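Local coordinates for protein acyl-CoA thioester hydrolase HI0827 (Haemophilus influenzae Rd KW20, PDB 3BJK) that probably hydrolyses the thioester bond of a broad range of acyl-coenzyme A substrates, working as a hexamer built as a trimer of dimers, at residues V78-Q83 with V96-K101; Q41-G46 with A117-V122. The protein carries 1 engineered substitution. All blocks are in the same frame, centred on the assembly; numbering follows the deposited sequence.

Contact 1: V78-Q83 with V96-K101; sequences VCCYGQ and VEVWVK
The indole of Trp99 receives on the face of its five-membered ring the edge of the Tyr81 phenol, an offset edge-to-face pair with planes at 87°. The touching atoms are the two CD1 carbons, Tyr81 CD1 lying 3.8 Å from Trp99 CD1. At the edge of the indole, in its plane, lies Glu97 O, which also borders the phenol edge. Trp99 NE1 donates in its own ring plane to Glu97 OE1 at 2.8 Å, but meets the oxygen from above the carboxylate plane. The register puts Tyr81 and Trp99 on one face with Cys79 and Glu97; CG anti to the carbonyl carbon turns each ring beside its own backbone N.

Beneath them, the antiparallel hairpin of strands 77-87 and 91-101 is joined by two reciprocal pairs of backbone bonds. Cys79 N reaches Trp99 O at 2.8 Å, almost straight at 171°, and Tyr81 N meets Glu97 O equally closely; Glu97 N to Tyr81 O is more bent, at 153°. On the other face, Val78 and Val98 cross obliquely as diagonal neighbours, CG1 to CG1 at 3.5 Å, and within the non-hydrogen-bonded pair Cys80 SG meets Val98 CG2 at 3.8 Å.

Glu97 also forms a salt bridge through OE2 with Arg10. Its buried carboxylate thus has both an indole N-H and a guanidinium as partners, which would favour the ionised form, while the indole bond restrains the rotation of Trp99.

Contact 2: Q41-G46 with A117-V122; sequences QMAMGG and AVFTFV. Engineered in segment 41-46: Ala43 (natural residue Asp).
Helix 35-54 is the sausage of the hotdog fold, and here it lies against strand 111-123 of the sheet that wraps it, the local axes 9.7 Å apart at closest approach and inclined at 48°. No hydrogen bond crosses, and the first shell is packing, mostly of two phenylalanine rings against helix side chains and backbone. The Phe119 ring pushes its far end against the helix: CE1 meets Met42 CB at 3.7 Å, CZ comes 3.6 Å from Ala43 N, and CE2 touches Ala43 CB at 3.9 Å. Met42 O lies over one face of this ring, offset toward the rim. Ala43 is an engineered residue, aspartate in the natural sequence.

Toward the N-terminal end of both segments, Met42 is bent at its last torsion (chi3 -74°), and SD sits 3.9 Å from Ala117 CB. Phe119 and Phe121 both point from the strand toward the helix, and CG lying beside the backbone N sets how each ring leans.

In the next shell, Val63 of strand 58-68 packs on Phe119, while Thr60 of that strand and Ala47 and Ala50 of the helix pack on Phe121. Met42 also rests on Val96 and Val98, and Met39 of a third subunit touches Ala43, placing this buried layer beside a subunit interface. Within the helix, Met42 O accepts a backbone bond from Gly46 N at 2.8 Å. The absence of a side chain at Gly46 lets the Phe121 tip reach the main chain itself, CZ standing 3.4 Å from Gly46 C.

The two contacts, with centres about 11 Å apart, describe two layers of one hotdog domain: contact 1 is strand pairing within the antiparallel sheet, contact 2 is helix 35-54 packed on that sheet. In chain order the helix segment comes first, then both strands of contact 1, then 117-122, so the hairpin is formed between the partners of contact 2. Strands 91-101 and 111-123 are sheet neighbours, and Val96 N lies 2.8 Å from Ala117 O, a probable hydrogen bond. Met42 bridges the layers, its CG lying 3.4 Å from Val98 CG2. The valine-bearing face of contact 1 therefore continues the hydrophobic floor beneath the helix.

Contact 1: V78-Q83 with V96-K101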
ATOM      1  N   VAL C  78       8.849  12.648  11.215  1.00 29.68           N
ATOM      2  CA  VAL C  78       7.964  12.219  12.283  1.00 30.91           C
ATOM      3  C   VAL C  78       8.693  11.219  13.206  1.00 31.07           C
ATOM      4  O   VAL C  78       9.161  10.168  12.734  1.00 31.76           O
ATOM      5  CB  VAL C  78       6.668  11.614  11.727  1.00 30.48           C
ATOM      6  CG1 VAL C  78       5.702  11.145  12.869  1.00 32.80           C
ATOM      7  CG2 VAL C  78       5.966  12.625  10.791  1.00 32.45           C
ATOM      8  N   CYS C  79       8.815  11.590  14.489  1.00 31.84           N
ATOM      9  CA  CYS C  79       9.437  10.766  15.557  1.00 32.22           C
ATOM     10  C   CYS C  79       8.416  10.351  16.583  1.00 32.43           C
ATOM     11  O   CYS C  79       7.567  11.182  16.950  1.00 32.93           O
ATOM     12  CB  CYS C  79      10.480  11.565  16.322  1.00 32.12           C
ATOM     13  SG  CYS C  79      11.800  12.154  15.316  1.00 35.87           S
ATOM     14  N   CYS C  80       8.565   9.129  17.121  1.00 32.42           N
ATOM     15  CA  CYS C  80       7.718   8.617  18.223  1.00 31.89           C
ATOM     16  C   CYS C  80       8.624   8.316  19.404  1.00 31.05           C
ATOM     17  O   CYS C  80       9.622   7.645  19.238  1.00 31.42           O
ATOM     18  CB  CYS C  80       6.955   7.362  17.831  1.00 31.69           C
ATOM     19  SG  CYS C  80       5.662   7.625  16.580  1.00 33.01           S
ATOM     20  N   TYR C  81       8.311   8.910  20.550  1.00 30.39           N
ATOM     21  CA  TYR C  81       9.052   8.694  21.786  1.00 29.98           C
ATOM     22  C   TYR C  81       8.184   7.978  22.795  1.00 29.75           C
ATOM     23  O   TYR C  81       6.961   8.209  22.884  1.00 28.97           O
ATOM     24  CB  TYR C  81       9.527   9.999  22.382  1.00 30.09           C
ATOM     25  CG  TYR C  81      10.523  10.742  21.571  1.00 30.53           C
ATOM     26  CD1 TYR C  81      10.105  11.637  20.580  1.00 31.15           C
ATOM     27  CD2 TYR C  81      11.897  10.573  21.783  1.00 29.58           C
ATOM     28  CE1 TYR C  81      11.004  12.325  19.835  1.00 29.95           C
ATOM     29  CE2 TYR C  81      12.806  11.252  21.021  1.00 30.63           C
ATOM     30  CZ  TYR C  81      12.353  12.139  20.046  1.00 31.57           C
ATOM     31  OH  TYR C  81      13.268  12.882  19.318  1.00 33.07           O
ATOM     32  N   GLY C  82       8.821   7.092  23.546  1.00 29.11           N
ATOM     33  CA  GLY C  82       8.130   6.239  24.482  1.00 29.17           C
ATOM     34  C   GLY C  82       8.697   6.379  25.877  1.00 29.60           C
ATOM     35  O   GLY C  82       9.906   6.491  26.050  1.00 30.31           O
ATOM     36  N   GLN C  83       7.806   6.392  26.856  1.00 30.01           N
ATOM     37  CA  GLN C  83       8.138   6.342  28.248  1.00 31.41           C
ATOM     38  C   GLN C  83       7.299   5.225  28.904  1.00 30.65           C
ATOM     39  O   GLN C  83       6.075   5.321  28.979  1.00 28.75           O
ATOM     40  CB  GLN C  83       7.852   7.700  28.887  1.00 31.79           C
ATOM     41  CG  GLN C  83       8.164   7.754  30.327  1.00 37.25           C
ATOM     42  CD  GLN C  83       7.834   9.098  30.922  1.00 43.75           C
ATOM     43  OE1 GLN C  83       7.414  10.030  30.211  1.00 49.00           O
ATOM     44  NE2 GLN C  83       7.992   9.209  32.242  1.00 46.96           N
ATOM     45  N   VAL C  96       3.306   7.278  24.585  1.00 31.92           N
ATOM     46  CA  VAL C  96       3.944   7.634  23.309  1.00 32.39           C
ATOM     47  C   VAL C  96       3.611   9.083  22.962  1.00 32.03           C
ATOM     48  O   VAL C  96       2.450   9.494  23.102  1.00 32.16           O
ATOM     49  CB  VAL C  96       3.445   6.681  22.190  1.00 33.11           C
ATOM     50  CG1 VAL C  96       4.020   7.047  20.813  1.00 33.58           C
ATOM     51  CG2 VAL C  96       3.775   5.244  22.549  1.00 33.21           C
ATOM     52  N   GLU C  97       4.635   9.887  22.650  1.00 32.34           N
ATOM     53  CA  GLU C  97       4.461  11.203  22.056  1.00 32.65           C
ATOM     54  C   GLU C  97       5.026  11.196  20.638  1.00 32.56           C
ATOM     55  O   GLU C  97       6.135  10.639  20.375  1.00 32.14           O
ATOM     56  CB  GLU C  97       5.207  12.253  22.798  1.00 32.88           C
ATOM     57  CG  GLU C  97       4.851  12.398  24.276  1.00 34.50           C
ATOM     58  CD  GLU C  97       5.519  13.616  24.915  1.00 38.85           C
ATOM     59  OE1 GLU C  97       6.627  14.039  24.472  1.00 37.56           O
ATOM     60  OE2 GLU C  97       4.938  14.157  25.887  1.00 42.23           O
ATOM     61  N   VAL C  98       4.228  11.763  19.735  1.00 32.72           N
ATOM     62  CA  VAL C  98       4.613  12.039  18.337  1.00 32.29           C
ATOM     63  C   VAL C  98       5.003  13.461  18.138  1.00 31.74           C
ATOM     64  O   VAL C  98       4.272  14.380  18.503  1.00 29.35           O
ATOM     65  CB  VAL C  98       3.527  11.662  17.328  1.00 32.98           C
ATOM     66  CG1 VAL C  98       4.075  11.787  15.928  1.00 32.32           C
ATOM     67  CG2 VAL C  98       3.034  10.243  17.566  1.00 33.07           C
ATOM     68  N   TRP C  99       6.218  13.619  17.616  1.00 31.28           N
ATOM     69  CA  TRP C  99       6.832  14.886  17.407  1.00 31.91           C
ATOM     70  C   TRP C  99       7.212  14.975  15.923  1.00 31.58           C
ATOM     71  O   TRP C  99       7.598  13.982  15.301  1.00 31.99           O
ATOM     72  CB  TRP C  99       8.095  15.008  18.278  1.00 32.19           C
ATOM     73  CG  TRP C  99       7.848  15.255  19.756  1.00 30.28           C
ATOM     74  CD1 TRP C  99       7.458  14.335  20.711  1.00 29.88           C
ATOM     75  CD2 TRP C  99       8.016  16.479  20.428  1.00 28.08           C
ATOM     76  NE1 TRP C  99       7.365  14.938  21.916  1.00 31.02           N
ATOM     77  CE2 TRP C  99       7.694  16.257  21.787  1.00 28.89           C
ATOM     78  CE3 TRP C  99       8.401  17.769  20.019  1.00 29.46           C
ATOM     79  CZ2 TRP C  99       7.735  17.268  22.728  1.00 30.74           C
ATOM     80  CZ3 TRP C  99       8.440  18.780  20.966  1.00 31.77           C
ATOM     81  CH2 TRP C  99       8.119  18.517  22.312  1.00 31.02           C
ATOM     82  N   VAL C 100       7.097  16.175  15.404  1.00 30.75           N
ATOM     83  CA  VAL C 100       7.486  16.530  14.040  1.00 31.91           C
ATOM     84  C   VAL C 100       8.687  17.489  14.061  1.00 30.13           C
ATOM     85  O   VAL C 100       8.851  18.313  14.976  1.00 30.62           O
ATOM     86  CB  VAL C 100       6.275  17.198  13.298  1.00 30.51           C
ATOM     87  CG1 VAL C 100       6.687  18.105  12.211  1.00 36.60           C
ATOM     88  CG2 VAL C 100       5.264  16.129  12.812  1.00 32.74           C
ATOM     89  N   LYS C 101       9.519  17.365  13.031  1.00 30.37           N
ATOM     90  CA  LYS C 101      10.574  18.336  12.707  1.00 30.31           C
ATOM     91  C   LYS C 101      10.422  18.823  11.259  1.00 30.76           C
ATOM     92  O   LYS C 101      10.331  17.997  10.332  1.00 28.64           O
ATOM     93  CB  LYS C 101      11.950  17.681  12.907  1.00 30.62           C
ATOM     94  CG  LYS C 101      13.173  18.590  12.683  1.00 30.32           C
ATOM     95  CD  LYS C 101      14.473  17.755  12.796  1.00 32.29           C
ATOM     96  CE  LYS C 101      15.709  18.545  12.721  1.00 33.32           C
ATOM     97  NZ  LYS C 101      16.961  17.755  12.943  1.00 34.94           N
TER

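Contact 2: Q41-G46 with A117-V122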
ATOM      1  N   GLN C  41       1.762   4.291  13.585  1.00 32.06           N
ATOM      2  CA  GLN C  41       3.162   4.626  13.965  1.00 31.59           C
ATOM      3  C   GLN C  41       3.324   4.519  15.485  1.00 31.11           C
ATOM      4  O   GLN C  41       4.250   3.904  15.978  1.00 31.73           O
ATOM      5  CB  GLN C  41       3.537   6.063  13.500  1.00 31.81           C
ATOM      6  CG  GLN C  41       3.735   6.185  12.054  1.00 33.60           C
ATOM      7  CD  GLN C  41       4.957   5.430  11.534  1.00 36.65           C
ATOM      8  OE1 GLN C  41       4.782   4.513  10.802  1.00 37.14           O
ATOM      9  NE2 GLN C  41       6.187   5.780  11.976  1.00 37.47           N
ATOM     10  N   MET C  42       2.404   5.105  16.242  1.00 31.91           N
ATOM     11  CA  MET C  42       2.428   5.004  17.726  1.00 32.49           C
ATOM     12  C   MET C  42       2.359   3.574  18.178  1.00 32.33           C
ATOM     13  O   MET C  42       3.123   3.193  19.035  1.00 32.55           O
ATOM     14  CB  MET C  42       1.306   5.808  18.361  1.00 31.73           C
ATOM     15  CG  MET C  42       1.427   7.348  18.124  1.00 33.40           C
ATOM     16  SD  MET C  42       0.321   8.339  19.144  1.00 36.94           S
ATOM     17  CE  MET C  42      -1.216   8.026  18.341  1.00 39.70           C
ATOM     18  N   ALA C  43       1.477   2.782  17.547  1.00 33.14           N
ATOM     19  CA  ALA C  43       1.327   1.363  17.855  1.00 33.33           C
ATOM     20  C   ALA C  43       2.597   0.535  17.624  1.00 34.22           C
ATOM     21  O   ALA C  43       2.997  -0.334  18.489  1.00 33.12           O
ATOM     22  CB  ALA C  43       0.216   0.791  17.030  1.00 33.39           C
ATOM     23  N   MET C  44       3.202   0.751  16.457  1.00 32.45           N
ATOM     24  CA  MET C  44       4.408   0.068  16.083  1.00 34.12           C
ATOM     25  C   MET C  44       5.571   0.453  16.986  1.00 31.83           C
ATOM     26  O   MET C  44       6.299  -0.434  17.497  1.00 29.79           O
ATOM     27  CB  MET C  44       4.710   0.380  14.626  1.00 34.48           C
ATOM     28  CG  MET C  44       6.043  -0.016  14.116  1.00 36.84           C
ATOM     29  SD  MET C  44       6.113   0.062  12.304  1.00 43.57           S
ATOM     30  CE  MET C  44       4.529  -0.428  11.792  1.00 39.38           C
ATOM     31  N   GLY C  45       5.722   1.768  17.201  1.00 29.64           N
ATOM     32  CA  GLY C  45       6.759   2.282  18.062  1.00 30.56           C
ATOM     33  C   GLY C  45       6.642   1.800  19.485  1.00 30.03           C
ATOM     34  O   GLY C  45       7.560   1.234  20.059  1.00 31.00           O
ATOM     35  N   GLY C  46       5.467   2.015  20.061  1.00 31.67           N
ATOM     36  CA  GLY C  46       5.175   1.527  21.418  1.00 30.07           C
ATOM     37  C   GLY C  46       5.461   0.057  21.621  1.00 30.37           C
ATOM     38  O   GLY C  46       6.082  -0.331  22.617  1.00 28.34           O
ATOM     39  N   ALA C 117      -0.476   9.363  23.293  1.00 30.58           N
ATOM     40  CA  ALA C 117      -1.336   8.243  23.631  1.00 30.70           C
ATOM     41  C   ALA C 117      -0.717   7.459  24.802  1.00 31.01           C
ATOM     42  O   ALA C 117       0.506   7.492  25.034  1.00 31.84           O
ATOM     43  CB  ALA C 117      -1.513   7.368  22.431  1.00 30.09           C
ATOM     44  N   VAL C 118      -1.547   6.711  25.508  1.00 31.15           N
ATOM     45  CA  VAL C 118      -1.027   5.740  26.485  1.00 29.70           C
ATOM     46  C   VAL C 118      -1.531   4.344  26.101  1.00 28.90           C
ATOM     47  O   VAL C 118      -2.743   4.125  26.100  1.00 29.02           O
ATOM     48  CB  VAL C 118      -1.497   6.110  27.900  1.00 29.80           C
ATOM     49  CG1 VAL C 118      -1.023   5.034  28.908  1.00 30.54           C
ATOM     50  CG2 VAL C 118      -0.963   7.506  28.262  1.00 30.43           C
ATOM     51  N   PHE C 119      -0.582   3.465  25.750  1.00 28.86           N
ATOM     52  CA  PHE C 119      -0.802   2.103  25.268  1.00 29.80           C
ATOM     53  C   PHE C 119      -0.537   1.159  26.390  1.00 29.07           C
ATOM     54  O   PHE C 119       0.336   1.406  27.211  1.00 30.47           O
ATOM     55  CB  PHE C 119       0.188   1.726  24.156  1.00 31.17           C
ATOM     56  CG  PHE C 119      -0.189   2.251  22.785  1.00 33.95           C
ATOM     57  CD1 PHE C 119       0.019   3.582  22.444  1.00 37.45           C
ATOM     58  CD2 PHE C 119      -0.689   1.396  21.823  1.00 33.98           C
ATOM     59  CE1 PHE C 119      -0.367   4.040  21.200  1.00 36.34           C
ATOM     60  CE2 PHE C 119      -1.038   1.832  20.623  1.00 35.13           C
ATOM     61  CZ  PHE C 119      -0.881   3.163  20.291  1.00 36.80           C
ATOM     62  N   THR C 120      -1.268   0.064  26.389  1.00 28.80           N
ATOM     63  CA  THR C 120      -0.985  -1.109  27.223  1.00 29.37           C
ATOM     64  C   THR C 120      -0.788  -2.363  26.338  1.00 30.15           C
ATOM     65  O   THR C 120      -1.647  -2.741  25.521  1.00 30.20           O
ATOM     66  CB  THR C 120      -2.126  -1.388  28.256  1.00 28.69           C
ATOM     67  OG1 THR C 120      -2.532  -0.167  28.889  1.00 31.11           O
ATOM     68  CG2 THR C 120      -1.714  -2.467  29.248  1.00 28.02           C
ATOM     69  N   PHE C 121       0.324  -3.040  26.583  1.00 30.04           N
ATOM     70  CA  PHE C 121       0.690  -4.255  25.892  1.00 31.54           C
ATOM     71  C   PHE C 121       0.746  -5.393  26.871  1.00 31.28           C
ATOM     72  O   PHE C 121       0.933  -5.180  28.051  1.00 31.37           O
ATOM     73  CB  PHE C 121       2.097  -4.101  25.303  1.00 32.65           C
ATOM     74  CG  PHE C 121       2.219  -2.941  24.370  1.00 31.76           C
ATOM     75  CD1 PHE C 121       1.916  -3.095  23.020  1.00 32.68           C
ATOM     76  CD2 PHE C 121       2.563  -1.701  24.841  1.00 34.54           C
ATOM     77  CE1 PHE C 121       1.994  -2.068  22.154  1.00 33.83           C
ATOM     78  CE2 PHE C 121       2.629  -0.619  23.954  1.00 30.98           C
ATOM     79  CZ  PHE C 121       2.358  -0.822  22.601  1.00 33.75           C
ATOM     80  N   VAL C 122       0.587  -6.610  26.368  1.00 31.18           N
ATOM     81  CA  VAL C 122       0.739  -7.792  27.177  1.00 31.37           C
ATOM     82  C   VAL C 122       1.700  -8.752  26.456  1.00 30.67           C
ATOM     83  O   VAL C 122       1.548  -9.008  25.270  1.00 30.17           O
ATOM     84  CB  VAL C 122      -0.638  -8.444  27.486  1.00 32.56           C
ATOM     85  CG1 VAL C 122      -0.471  -9.737  28.256  1.00 30.29           C
ATOM     86  CG2 VAL C 122      -1.500  -7.440  28.265  1.00 32.68           C
TER